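PDB 1HI9: D-aminopeptidase from Bacillus subtilis, which hydrolyses N-terminal residues of D-amino acid-containing peptides such as D-Ala-D-Ala, as a dizinc M55-family aminopeptidase whose homodecamer encloses its active sites in a central chamber. Local coordinates for residues L3-D8 with Y41-A46; F47-T52 with F200-K205; M150-D155 with R192-K197. All coordinates share one frame; numbering follows the deposited sequence.

Contact 1 of 3, residues L3-D8 with Y41-A46; sequences LYMSVD and YCIAEA. With ZN (zinc ion), chain F; ZN (zinc ion), chain G.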
ATOM      1  N   LEU A   3       5.759 -33.527 -34.400  1.00 53.03           N
ATOM      2  CA  LEU A   3       4.526 -33.415 -33.646  1.00 50.84           C
ATOM      3  C   LEU A   3       4.428 -32.019 -33.019  1.00 49.10           C
ATOM      4  O   LEU A   3       5.393 -31.512 -32.444  1.00 47.31           O
ATOM      5  CB  LEU A   3       4.484 -34.507 -32.574  1.00 50.86           C
ATOM      6  CG  LEU A   3       3.238 -34.715 -31.701  1.00 51.38           C
ATOM      7  CD1 LEU A   3       3.285 -33.771 -30.538  1.00 52.62           C
ATOM      8  CD2 LEU A   3       1.969 -34.520 -32.514  1.00 51.41           C
ATOM      9  N   TYR A   4       3.264 -31.393 -33.164  1.00 47.76           N
ATOM     10  CA  TYR A   4       3.021 -30.062 -32.616  1.00 45.35           C
ATOM     11  C   TYR A   4       2.209 -30.147 -31.334  1.00 44.64           C
ATOM     12  O   TYR A   4       1.200 -30.853 -31.275  1.00 43.30           O
ATOM     13  CB  TYR A   4       2.244 -29.200 -33.602  1.00 45.11           C
ATOM     14  CG  TYR A   4       2.012 -27.788 -33.100  1.00 45.13           C
ATOM     15  CD1 TYR A   4       3.017 -26.817 -33.202  1.00 43.74           C
ATOM     16  CD2 TYR A   4       0.798 -27.424 -32.511  1.00 43.26           C
ATOM     17  CE1 TYR A   4       2.818 -25.516 -32.732  1.00 41.77           C
ATOM     18  CE2 TYR A   4       0.589 -26.127 -32.036  1.00 42.58           C
ATOM     19  CZ  TYR A   4       1.600 -25.180 -32.152  1.00 42.17           C
ATOM     20  OH  TYR A   4       1.387 -23.888 -31.722  1.00 40.32           O
ATOM     21  N   MET A   5       2.632 -29.399 -30.319  1.00 43.40           N
ATOM     22  CA  MET A   5       1.934 -29.390 -29.039  1.00 42.24           C
ATOM     23  C   MET A   5       1.522 -27.996 -28.584  1.00 40.97           C
ATOM     24  O   MET A   5       2.326 -27.070 -28.558  1.00 40.89           O
ATOM     25  CB  MET A   5       2.798 -30.025 -27.948  1.00 42.95           C
ATOM     26  CG  MET A   5       2.651 -31.525 -27.824  1.00 45.57           C
ATOM     27  SD  MET A   5       3.625 -32.213 -26.463  1.00 45.22           S
ATOM     28  CE  MET A   5       2.796 -31.533 -25.052  1.00 45.03           C
ATOM     29  N   SER A   6       0.250 -27.856 -28.236  1.00 40.16           N
ATOM     30  CA  SER A   6      -0.278 -26.598 -27.736  1.00 37.02           C
ATOM     31  C   SER A   6      -0.665 -26.910 -26.306  1.00 36.87           C
ATOM     32  O   SER A   6      -1.518 -27.768 -26.066  1.00 37.29           O
ATOM     33  CB  SER A   6      -1.507 -26.165 -28.523  1.00 35.98           C
ATOM     34  OG  SER A   6      -2.078 -25.000 -27.954  1.00 34.98           O
ATOM     35  N   VAL A   7      -0.037 -26.228 -25.353  1.00 35.72           N
ATOM     36  CA  VAL A   7      -0.332 -26.482 -23.951  1.00 35.48           C
ATOM     37  C   VAL A   7      -0.978 -25.311 -23.217  1.00 36.38           C
ATOM     38  O   VAL A   7      -0.379 -24.244 -23.077  1.00 36.11           O
ATOM     39  CB  VAL A   7       0.945 -26.878 -23.169  1.00 34.98           C
ATOM     40  CG1 VAL A   7       0.561 -27.424 -21.799  1.00 32.75           C
ATOM     41  CG2 VAL A   7       1.744 -27.906 -23.954  1.00 33.25           C
ATOM     42  N   ASP A   8      -2.205 -25.530 -22.748  1.00 35.87           N
ATOM     43  CA  ASP A   8      -2.945 -24.533 -21.987  1.00 35.08           C
ATOM     44  C   ASP A   8      -2.817 -24.945 -20.517  1.00 34.72           C
ATOM     45  O   ASP A   8      -2.192 -25.966 -20.212  1.00 34.21           O
ATOM     46  CB  ASP A   8      -4.418 -24.529 -22.409  1.00 35.97           C
ATOM     47  CG  ASP A   8      -5.060 -23.164 -22.279  1.00 35.71           C
ATOM     48  OD1 ASP A   8      -4.427 -22.249 -21.718  1.00 37.16           O
ATOM     49  OD2 ASP A   8      -6.206 -23.002 -22.738  1.00 36.46           O
ATOM     50  N   TYR A  41       5.265 -35.763 -19.857  1.00 42.09           N
ATOM     51  CA  TYR A  41       4.752 -37.113 -20.058  1.00 42.90           C
ATOM     52  C   TYR A  41       4.439 -37.340 -21.536  1.00 43.14           C
ATOM     53  O   TYR A  41       4.829 -38.356 -22.115  1.00 42.87           O
ATOM     54  CB  TYR A  41       3.499 -37.359 -19.218  1.00 42.00           C
ATOM     55  CG  TYR A  41       3.780 -37.595 -17.758  1.00 41.96           C
ATOM     56  CD1 TYR A  41       3.399 -36.662 -16.803  1.00 41.52           C
ATOM     57  CD2 TYR A  41       4.395 -38.770 -17.328  1.00 42.19           C
ATOM     58  CE1 TYR A  41       3.611 -36.890 -15.453  1.00 43.90           C
ATOM     59  CE2 TYR A  41       4.616 -39.009 -15.975  1.00 42.84           C
ATOM     60  CZ  TYR A  41       4.216 -38.064 -15.039  1.00 44.02           C
ATOM     61  OH  TYR A  41       4.399 -38.288 -13.692  1.00 43.94           O
ATOM     62  N   CYS A  42       3.755 -36.380 -22.154  1.00 43.22           N
ATOM     63  CA  CYS A  42       3.404 -36.500 -23.566  1.00 43.62           C
ATOM     64  C   CYS A  42       4.619 -36.427 -24.478  1.00 43.44           C
ATOM     65  O   CYS A  42       4.732 -37.187 -25.441  1.00 45.79           O
ATOM     66  CB  CYS A  42       2.398 -35.419 -23.959  1.00 43.28           C
ATOM     67  SG  CYS A  42       0.822 -35.553 -23.072  1.00 46.87           S
ATOM     68  N   ILE A  43       5.523 -35.507 -24.182  1.00 42.16           N
ATOM     69  CA  ILE A  43       6.729 -35.362 -24.974  1.00 43.11           C
ATOM     70  C   ILE A  43       7.545 -36.659 -24.942  1.00 43.94           C
ATOM     71  O   ILE A  43       7.969 -37.153 -25.983  1.00 44.14           O
ATOM     72  CB  ILE A  43       7.595 -34.205 -24.442  1.00 42.41           C
ATOM     73  CG1 ILE A  43       6.814 -32.891 -24.547  1.00 43.14           C
ATOM     74  CG2 ILE A  43       8.887 -34.098 -25.244  1.00 41.00           C
ATOM     75  CD1 ILE A  43       7.465 -31.722 -23.812  1.00 42.04           C
ATOM     76  N   ALA A  44       7.754 -37.199 -23.744  1.00 44.10           N
ATOM     77  CA  ALA A  44       8.512 -38.428 -23.571  1.00 44.04           C
ATOM     78  C   ALA A  44       7.900 -39.545 -24.388  1.00 45.35           C
ATOM     79  O   ALA A  44       8.603 -40.265 -25.091  1.00 46.67           O
ATOM     80  CB  ALA A  44       8.546 -38.822 -22.110  1.00 42.25           C
ATOM     81  N   GLU A  45       6.585 -39.691 -24.306  1.00 46.91           N
ATOM     82  CA  GLU A  45       5.922 -40.744 -25.052  1.00 48.08           C
ATOM     83  C   GLU A  45       5.908 -40.452 -26.542  1.00 48.60           C
ATOM     84  O   GLU A  45       5.857 -41.367 -27.358  1.00 47.76           O
ATOM     85  CB  GLU A  45       4.495 -40.949 -24.542  1.00 48.99           C
ATOM     86  CG  GLU A  45       3.813 -42.162 -25.148  1.00 49.88           C
ATOM     87  CD  GLU A  45       4.725 -43.381 -25.164  1.00 50.54           C
ATOM     88  OE1 GLU A  45       5.372 -43.656 -24.127  1.00 52.07           O
ATOM     89  OE2 GLU A  45       4.787 -44.062 -26.210  1.00 50.50           O
ATOM     90  N   ALA A  46       5.958 -39.176 -26.903  1.00 50.71           N
ATOM     91  CA  ALA A  46       5.962 -38.806 -28.317  1.00 52.33           C
ATOM     92  C   ALA A  46       7.228 -39.340 -28.968  1.00 53.21           C
ATOM     93  O   ALA A  46       7.174 -39.983 -30.016  1.00 53.16           O
ATOM     94  CB  ALA A  46       5.898 -37.289 -28.471  1.00 51.80           C
TER
HETATM   95 ZN    ZN F 300      -7.672 -21.619 -22.750  1.00 31.80          ZN
HETATM   96 ZN    ZN G 301      -5.621 -20.684 -20.557  1.00 56.24          ZN
HETATM   97  O   HOH W   1      -7.127 -19.635 -22.324  1.00 28.83           O
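Met5, on strand 2-7, reaches out to helix 28-48 and meets two consecutive residues there, Cys42 and Ile43. The contact across the segments is apolar. The sulfur meets Ile43 and the methyl meets Cys42: Met5 SD lies 3.8 Å from Ile43 CG1, where the methionine chain passes Ile43 at a slant, and Met5 CE lies 4.1 Å from Cys42 CB. The split follows from the torsions. The methionine runs extended through chi2, then bends at chi3 (67°), which turns CE away from the line of the chain and over to the cysteine. No hydrogen bond joins the two segments.

Metal coordination belongs to the C-terminal end of the strand. Just past it, Asp8, which takes no part in the packing with the helix, bridges the zinc pair with its two carboxylate oxygens. OD2 of Asp8 binds one zinc ion at 2.0 Å, and His104 and Glu133 share that ion; OD1 of Asp8 binds the other zinc at 2.3 Å, together with Glu10 and His60. A water also ligates both metals.

Strand 2-7 runs in the mixed sheet between strands 53-58 and 97-103, whose Val54, Leu99 and Leu101 also touch Met5. Helix 28-48 packs on this sheet, while its Cys42 and Glu45 touch the neighbouring helix 187-203.

Contact 2 of 3, residues F47-T52 with F200-K205; sequences FNSGCT and FALQNK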
ATOM      1  N   PHE A  47       8.366 -39.049 -28.345  1.00 53.73           N
ATOM      2  CA  PHE A  47       9.656 -39.504 -28.844  1.00 54.55           C
ATOM      3  C   PHE A  47       9.711 -41.024 -28.798  1.00 55.38           C
ATOM      4  O   PHE A  47      10.158 -41.665 -29.748  1.00 56.74           O
ATOM      5  CB  PHE A  47      10.790 -38.925 -27.997  1.00 53.85           C
ATOM      6  CG  PHE A  47      11.049 -37.468 -28.247  1.00 53.90           C
ATOM      7  CD1 PHE A  47      11.039 -36.557 -27.199  1.00 53.85           C
ATOM      8  CD2 PHE A  47      11.327 -37.011 -29.526  1.00 54.13           C
ATOM      9  CE1 PHE A  47      11.301 -35.211 -27.423  1.00 54.24           C
ATOM     10  CE2 PHE A  47      11.590 -35.667 -29.756  1.00 54.25           C
ATOM     11  CZ  PHE A  47      11.577 -34.766 -28.701  1.00 54.89           C
ATOM     12  N   ASN A  48       9.246 -41.596 -27.692  1.00 55.54           N
ATOM     13  CA  ASN A  48       9.246 -43.038 -27.526  1.00 56.65           C
ATOM     14  C   ASN A  48       8.416 -43.719 -28.598  1.00 57.32           C
ATOM     15  O   ASN A  48       8.609 -44.901 -28.869  1.00 58.03           O
ATOM     16  CB  ASN A  48       8.697 -43.419 -26.150  1.00 57.51           C
ATOM     17  CG  ASN A  48       8.661 -44.917 -25.937  1.00 58.34           C
ATOM     18  OD1 ASN A  48       9.685 -45.596 -26.046  1.00 60.70           O
ATOM     19  ND2 ASN A  48       7.484 -45.443 -25.627  1.00 57.96           N
ATOM     20  N   SER A  49       7.496 -42.976 -29.207  1.00 57.79           N
ATOM     21  CA  SER A  49       6.637 -43.539 -30.238  1.00 58.29           C
ATOM     22  C   SER A  49       7.109 -43.261 -31.658  1.00 58.87           C
ATOM     23  O   SER A  49       6.354 -43.449 -32.614  1.00 59.26           O
ATOM     24  CB  SER A  49       5.196 -43.040 -30.073  1.00 58.57           C
ATOM     25  OG  SER A  49       4.546 -43.694 -28.997  1.00 57.93           O
ATOM     26  N   GLY A  50       8.350 -42.806 -31.802  1.00 59.23           N
ATOM     27  CA  GLY A  50       8.875 -42.554 -33.130  1.00 59.81           C
ATOM     28  C   GLY A  50       9.100 -41.112 -33.533  1.00 60.79           C
ATOM     29  O   GLY A  50       9.950 -40.837 -34.381  1.00 62.03           O
ATOM     30  N   CYS A  51       8.350 -40.184 -32.945  1.00 60.18           N
ATOM     31  CA  CYS A  51       8.510 -38.774 -33.290  1.00 59.04           C
ATOM     32  C   CYS A  51       9.964 -38.322 -33.185  1.00 58.29           C
ATOM     33  O   CYS A  51      10.668 -38.643 -32.225  1.00 57.35           O
ATOM     34  CB  CYS A  51       7.619 -37.900 -32.395  1.00 59.91           C
ATOM     35  SG  CYS A  51       5.838 -38.156 -32.658  1.00 58.69           S
ATOM     36  N   THR A  52      10.407 -37.579 -34.192  1.00 57.98           N
ATOM     37  CA  THR A  52      11.775 -37.073 -34.244  1.00 57.25           C
ATOM     38  C   THR A  52      11.865 -35.624 -33.784  1.00 57.02           C
ATOM     39  O   THR A  52      12.944 -35.136 -33.443  1.00 56.86           O
ATOM     40  CB  THR A  52      12.328 -37.155 -35.674  1.00 57.82           C
ATOM     41  OG1 THR A  52      11.434 -36.474 -36.568  1.00 56.96           O
ATOM     42  CG2 THR A  52      12.478 -38.613 -36.102  1.00 56.56           C
ATOM     43  N   PHE A 200      -1.430 -44.342 -28.022  1.00 46.34           N
ATOM     44  CA  PHE A 200      -2.525 -44.773 -28.873  1.00 47.40           C
ATOM     45  C   PHE A 200      -2.832 -43.755 -29.961  1.00 48.37           C
ATOM     46  O   PHE A 200      -3.077 -44.122 -31.112  1.00 48.04           O
ATOM     47  CB  PHE A 200      -3.791 -45.004 -28.049  1.00 48.99           C
ATOM     48  CG  PHE A 200      -4.942 -45.538 -28.859  1.00 51.96           C
ATOM     49  CD1 PHE A 200      -5.040 -46.902 -29.139  1.00 52.23           C
ATOM     50  CD2 PHE A 200      -5.903 -44.674 -29.384  1.00 51.92           C
ATOM     51  CE1 PHE A 200      -6.073 -47.393 -29.931  1.00 52.70           C
ATOM     52  CE2 PHE A 200      -6.940 -45.154 -30.178  1.00 52.50           C
ATOM     53  CZ  PHE A 200      -7.028 -46.516 -30.453  1.00 53.53           C
ATOM     54  N   ALA A 201      -2.821 -42.479 -29.593  1.00 48.65           N
ATOM     55  CA  ALA A 201      -3.118 -41.413 -30.537  1.00 49.51           C
ATOM     56  C   ALA A 201      -2.150 -41.396 -31.710  1.00 50.76           C
ATOM     57  O   ALA A 201      -2.560 -41.216 -32.852  1.00 50.67           O
ATOM     58  CB  ALA A 201      -3.093 -40.064 -29.827  1.00 48.75           C
ATOM     59  N   LEU A 202      -0.864 -41.583 -31.427  1.00 52.39           N
ATOM     60  CA  LEU A 202       0.146 -41.569 -32.474  1.00 54.73           C
ATOM     61  C   LEU A 202       0.065 -42.772 -33.414  1.00 56.63           C
ATOM     62  O   LEU A 202       0.347 -42.652 -34.609  1.00 57.27           O
ATOM     63  CB  LEU A 202       1.546 -41.476 -31.856  1.00 54.35           C
ATOM     64  CG  LEU A 202       1.953 -40.084 -31.360  1.00 52.97           C
ATOM     65  CD1 LEU A 202       3.202 -40.170 -30.526  1.00 53.56           C
ATOM     66  CD2 LEU A 202       2.157 -39.173 -32.546  1.00 54.38           C
ATOM     67  N   GLN A 203      -0.330 -43.926 -32.890  1.00 58.17           N
ATOM     68  CA  GLN A 203      -0.426 -45.116 -33.725  1.00 60.36           C
ATOM     69  C   GLN A 203      -1.774 -45.231 -34.424  1.00 59.96           C
ATOM     70  O   GLN A 203      -1.906 -45.947 -35.414  1.00 59.76           O
ATOM     71  CB  GLN A 203      -0.182 -46.375 -32.897  1.00 62.48           C
ATOM     72  CG  GLN A 203      -1.178 -46.563 -31.785  1.00 66.81           C
ATOM     73  CD  GLN A 203      -1.030 -47.901 -31.093  1.00 70.15           C
ATOM     74  OE1 GLN A 203      -1.270 -48.951 -31.695  1.00 71.21           O
ATOM     75  NE2 GLN A 203      -0.628 -47.874 -29.817  1.00 71.26           N
ATOM     76  N   ASN A 204      -2.773 -44.520 -33.915  1.00 59.15           N
ATOM     77  CA  ASN A 204      -4.107 -44.561 -34.500  1.00 58.76           C
ATOM     78  C   ASN A 204      -4.345 -43.305 -35.336  1.00 59.00           C
ATOM     79  O   ASN A 204      -5.466 -43.035 -35.769  1.00 58.69           O
ATOM     80  CB  ASN A 204      -5.141 -44.663 -33.375  1.00 58.60           C
ATOM     81  CG  ASN A 204      -6.504 -45.116 -33.863  1.00 60.13           C
ATOM     82  OD1 ASN A 204      -7.487 -44.374 -33.785  1.00 58.86           O
ATOM     83  ND2 ASN A 204      -6.572 -46.346 -34.367  1.00 61.69           N
ATOM     84  N   LYS A 205      -3.272 -42.558 -35.580  1.00 59.87           N
ATOM     85  CA  LYS A 205      -3.337 -41.304 -36.331  1.00 61.21           C
ATOM     86  C   LYS A 205      -4.028 -41.349 -37.686  1.00 62.12           C
ATOM     87  O   LYS A 205      -4.665 -40.376 -38.099  1.00 61.53           O
ATOM     88  CB  LYS A 205      -1.931 -40.725 -36.512  1.00 61.42           C
ATOM     89  CG  LYS A 205      -0.927 -41.648 -37.182  1.00 62.05           C
ATOM     90  CD  LYS A 205       0.383 -40.905 -37.444  1.00 62.31           C
ATOM     91  CE  LYS A 205       1.447 -41.821 -38.026  1.00 63.01           C
ATOM     92  NZ  LYS A 205       1.873 -42.870 -37.053  1.00 63.79           N
TER
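Leu202, near the end of helix 187-203, meets Ser49 and Cys51 with the two methyls of its fork. Leu202 CD1 approaches Ser49 CB to 3.5 Å, and Leu202 CD2 lies 3.8 Å from Cys51 SG. The sulfur is nearly equidistant from the two methyls, since Cys51 SG to Leu202 CD1 is 3.9 Å; it therefore sits against the fork as a whole, whereas the serine meets one branch. Leu202 chi1 (-77°) sets CG beside its own backbone N and directs the fork at the other segment.

The next shell holds these groups in place. Ser49 is touched through its carbon, its OG being hydrogen-bonded to Glu45 one turn back in helix 28-48. That helix ends in a Schellman motif: Gly50 N bonds to Phe47 O at 3.0 Å and Cys51 N probably to Ala46 O, with Gly50 at positive phi (110°) as the C-prime residue. The reversal carries Cys51 off the helix and beside Leu202. On the opposing segment, Lys205 folds back so that its NZ donates to Leu202 O at 2.9 Å, with a C=O...N angle of 159°. Met1 and Leu149 lie farther round Leu202.

No hydrogen bond crosses between the segments. The join is thus non-directional dispersion contact, while the hydrogen bonds of Gly50, Ser49 and Lys205 act within each side and set the positions of the groups that meet.

Contact 3 of 3, residues M150-D155 with R192-K197; sequences MVAGDD and RLLTEK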
ATOM      1  N   MET A 150      -4.739 -35.821 -30.612  1.00 42.09           N
ATOM      2  CA  MET A 150      -5.134 -35.980 -29.222  1.00 39.86           C
ATOM      3  C   MET A 150      -5.473 -34.652 -28.553  1.00 38.87           C
ATOM      4  O   MET A 150      -4.935 -33.606 -28.909  1.00 39.63           O
ATOM      5  CB  MET A 150      -3.993 -36.650 -28.457  1.00 39.16           C
ATOM      6  CG  MET A 150      -4.326 -37.081 -27.044  1.00 41.07           C
ATOM      7  SD  MET A 150      -2.856 -37.708 -26.227  1.00 43.00           S
ATOM      8  CE  MET A 150      -2.954 -36.875 -24.649  1.00 46.71           C
ATOM      9  N   VAL A 151      -6.367 -34.717 -27.576  1.00 37.21           N
ATOM     10  CA  VAL A 151      -6.779 -33.554 -26.810  1.00 36.85           C
ATOM     11  C   VAL A 151      -6.911 -34.004 -25.356  1.00 37.36           C
ATOM     12  O   VAL A 151      -7.650 -34.941 -25.065  1.00 35.96           O
ATOM     13  CB  VAL A 151      -8.146 -33.003 -27.304  1.00 37.15           C
ATOM     14  CG1 VAL A 151      -8.626 -31.884 -26.389  1.00 36.02           C
ATOM     15  CG2 VAL A 151      -8.016 -32.474 -28.730  1.00 35.65           C
ATOM     16  N   ALA A 152      -6.177 -33.352 -24.454  1.00 36.56           N
ATOM     17  CA  ALA A 152      -6.226 -33.689 -23.036  1.00 36.10           C
ATOM     18  C   ALA A 152      -6.717 -32.500 -22.226  1.00 37.00           C
ATOM     19  O   ALA A 152      -6.469 -31.343 -22.573  1.00 37.40           O
ATOM     20  CB  ALA A 152      -4.857 -34.114 -22.551  1.00 37.10           C
ATOM     21  N   GLY A 153      -7.420 -32.796 -21.141  1.00 35.88           N
ATOM     22  CA  GLY A 153      -7.954 -31.753 -20.286  1.00 35.76           C
ATOM     23  C   GLY A 153      -8.980 -32.391 -19.372  1.00 36.10           C
ATOM     24  O   GLY A 153      -8.814 -33.543 -18.969  1.00 38.95           O
ATOM     25  N   ASP A 154     -10.035 -31.661 -19.030  1.00 35.03           N
ATOM     26  CA  ASP A 154     -11.072 -32.223 -18.177  1.00 35.49           C
ATOM     27  C   ASP A 154     -12.026 -33.051 -19.044  1.00 36.30           C
ATOM     28  O   ASP A 154     -11.884 -33.098 -20.264  1.00 33.64           O
ATOM     29  CB  ASP A 154     -11.846 -31.111 -17.459  1.00 35.81           C
ATOM     30  CG  ASP A 154     -12.791 -30.349 -18.393  1.00 35.41           C
ATOM     31  OD1 ASP A 154     -12.378 -29.978 -19.506  1.00 35.06           O
ATOM     32  OD2 ASP A 154     -13.936 -30.118 -17.995  1.00 33.38           O
ATOM     33  N   ASP A 155     -12.995 -33.701 -18.410  1.00 37.39           N
ATOM     34  CA  ASP A 155     -13.949 -34.525 -19.128  1.00 38.67           C
ATOM     35  C   ASP A 155     -14.774 -33.712 -20.107  1.00 38.96           C
ATOM     36  O   ASP A 155     -15.118 -34.219 -21.162  1.00 39.68           O
ATOM     37  CB  ASP A 155     -14.867 -35.250 -18.143  1.00 40.88           C
ATOM     38  CG  ASP A 155     -15.734 -34.290 -17.316  1.00 42.66           C
ATOM     39  OD1 ASP A 155     -15.179 -33.339 -16.708  1.00 42.32           O
ATOM     40  OD2 ASP A 155     -16.966 -34.512 -17.276  1.00 40.73           O
ATOM     41  N   ARG A 192       0.201 -41.818 -16.367  1.00 48.38           N
ATOM     42  CA  ARG A 192       0.008 -43.064 -17.093  1.00 50.07           C
ATOM     43  C   ARG A 192      -1.044 -42.833 -18.164  1.00 48.35           C
ATOM     44  O   ARG A 192      -0.833 -43.155 -19.333  1.00 46.63           O
ATOM     45  CB  ARG A 192      -0.463 -44.168 -16.151  1.00 53.63           C
ATOM     46  CG  ARG A 192       0.485 -44.467 -15.016  1.00 57.77           C
ATOM     47  CD  ARG A 192      -0.130 -45.558 -14.157  1.00 61.18           C
ATOM     48  NE  ARG A 192       0.437 -45.517 -12.834  1.00 65.30           N
ATOM     49  CZ  ARG A 192      -0.166 -45.390 -11.655  1.00 66.20           C
ATOM     50  NH1 ARG A 192      -1.480 -45.278 -11.490  1.00 65.44           N
ATOM     51  NH2 ARG A 192       0.626 -45.366 -10.602  1.00 67.28           N
ATOM     52  N   LEU A 193      -2.175 -42.261 -17.755  1.00 46.77           N
ATOM     53  CA  LEU A 193      -3.257 -41.976 -18.679  1.00 45.29           C
ATOM     54  C   LEU A 193      -2.735 -41.222 -19.898  1.00 44.78           C
ATOM     55  O   LEU A 193      -2.989 -41.614 -21.039  1.00 44.32           O
ATOM     56  CB  LEU A 193      -4.347 -41.156 -17.989  1.00 44.67           C
ATOM     57  CG  LEU A 193      -5.544 -40.784 -18.887  1.00 46.23           C
ATOM     58  CD1 LEU A 193      -6.171 -42.058 -19.460  1.00 43.96           C
ATOM     59  CD2 LEU A 193      -6.573 -39.998 -18.091  1.00 43.53           C
ATOM     60  N   LEU A 194      -1.997 -40.146 -19.654  1.00 45.12           N
ATOM     61  CA  LEU A 194      -1.449 -39.340 -20.743  1.00 44.90           C
ATOM     62  C   LEU A 194      -0.475 -40.152 -21.589  1.00 45.85           C
ATOM     63  O   LEU A 194      -0.480 -40.057 -22.817  1.00 44.50           O
ATOM     64  CB  LEU A 194      -0.754 -38.096 -20.178  1.00 43.94           C
ATOM     65  CG  LEU A 194      -1.687 -37.064 -19.510  1.00 43.67           C
ATOM     66  CD1 LEU A 194      -0.883 -36.033 -18.731  1.00 41.63           C
ATOM     67  CD2 LEU A 194      -2.526 -36.393 -20.579  1.00 43.38           C
ATOM     68  N   THR A 195       0.358 -40.953 -20.926  1.00 47.12           N
ATOM     69  CA  THR A 195       1.328 -41.793 -21.617  1.00 47.79           C
ATOM     70  C   THR A 195       0.640 -42.778 -22.564  1.00 48.98           C
ATOM     71  O   THR A 195       0.990 -42.865 -23.744  1.00 47.91           O
ATOM     72  CB  THR A 195       2.185 -42.583 -20.617  1.00 47.87           C
ATOM     73  OG1 THR A 195       2.900 -41.664 -19.787  1.00 47.44           O
ATOM     74  CG2 THR A 195       3.186 -43.474 -21.357  1.00 47.56           C
ATOM     75  N   GLU A 196      -0.338 -43.515 -22.040  1.00 50.35           N
ATOM     76  CA  GLU A 196      -1.080 -44.489 -22.839  1.00 50.69           C
ATOM     77  C   GLU A 196      -1.831 -43.796 -23.973  1.00 49.96           C
ATOM     78  O   GLU A 196      -1.721 -44.189 -25.133  1.00 50.27           O
ATOM     79  CB  GLU A 196      -2.084 -45.246 -21.967  1.00 53.36           C
ATOM     80  CG  GLU A 196      -1.503 -45.807 -20.680  1.00 57.20           C
ATOM     81  CD  GLU A 196      -2.562 -46.453 -19.786  1.00 60.27           C
ATOM     82  OE1 GLU A 196      -3.666 -45.868 -19.650  1.00 61.94           O
ATOM     83  OE2 GLU A 196      -2.286 -47.536 -19.212  1.00 61.24           O
ATOM     84  N   LYS A 197      -2.585 -42.757 -23.630  1.00 47.95           N
ATOM     85  CA  LYS A 197      -3.356 -42.025 -24.619  1.00 45.63           C
ATOM     86  C   LYS A 197      -2.492 -41.425 -25.725  1.00 44.23           C
ATOM     87  O   LYS A 197      -2.877 -41.425 -26.892  1.00 42.21           O
ATOM     88  CB  LYS A 197      -4.164 -40.928 -23.932  1.00 44.92           C
ATOM     89  CG  LYS A 197      -5.280 -41.458 -23.055  1.00 45.52           C
ATOM     90  CD  LYS A 197      -6.439 -41.999 -23.882  1.00 45.11           C
ATOM     91  CE  LYS A 197      -7.592 -42.413 -22.977  1.00 44.91           C
ATOM     92  NZ  LYS A 197      -8.810 -42.778 -23.757  1.00 44.02           N
TER
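Leu194 of helix 187-203 places one methyl, CD2, against two residues of strand 148-152: Ala152 CB at 3.8 Å and Met150 CE at 4.1 Å. The leucine CB points neither at the strand nor away from it, yet CD2 reaches the alanine through the side-chain torsions (chi1 -67°, chi2 extended).

The first torsion of Met150 (chi1 -171°) swings CG opposite the backbone N and sends the chain out toward the helix, extended through chi2 and bending only at chi3. The side chain meets Leu194 at about a right angle, and while CE touches the leucine, SD rests beside the helix backbone, 3.8 Å from Lys197 C. The lysine gives only its base to the contact, Lys197 CB lying 4.2 Å from Met150 SD. A bend at chi2 then leads the rest of the chain away, toward strand 169-176, where NZ makes a weak hydrogen bond to Thr170 O.

After the corner at Gly153, Asp154 N-caps helix 155-162. Strand 150-152 and helix 192-197 run nearly antiparallel, at 170°, with their axes 10.3 Å apart at closest approach. A helix lying antiparallel against a strand of a largely parallel sheet is the common packing of layered alpha/beta folds, here with Met150 and Ala152 facing the helix.

Overall arrangement
Two helices, the turn that ends one of them, and the mixed sheet account for all three contacts. The centres of contacts 1 and 2 lie about 11 Å apart. Contact 3 is centred about 11 Å from contact 1 and about 14 Å from contact 2. Direct packing joins each pair: Leu202 CD1 is 3.8 Å from Ala46 CA, Ala201 CB is 3.8 Å from Met150 CB, and Cys42 SG is 4.2 Å from Leu194 CB. Segment 3-8 carries Asp8 into the dizinc site, although the packing of contact 1 lies away from it. In contact 3, the side chain of Ala152 is about 13 Å from a bound zinc ion; contact 2 lies away from the annotated sites.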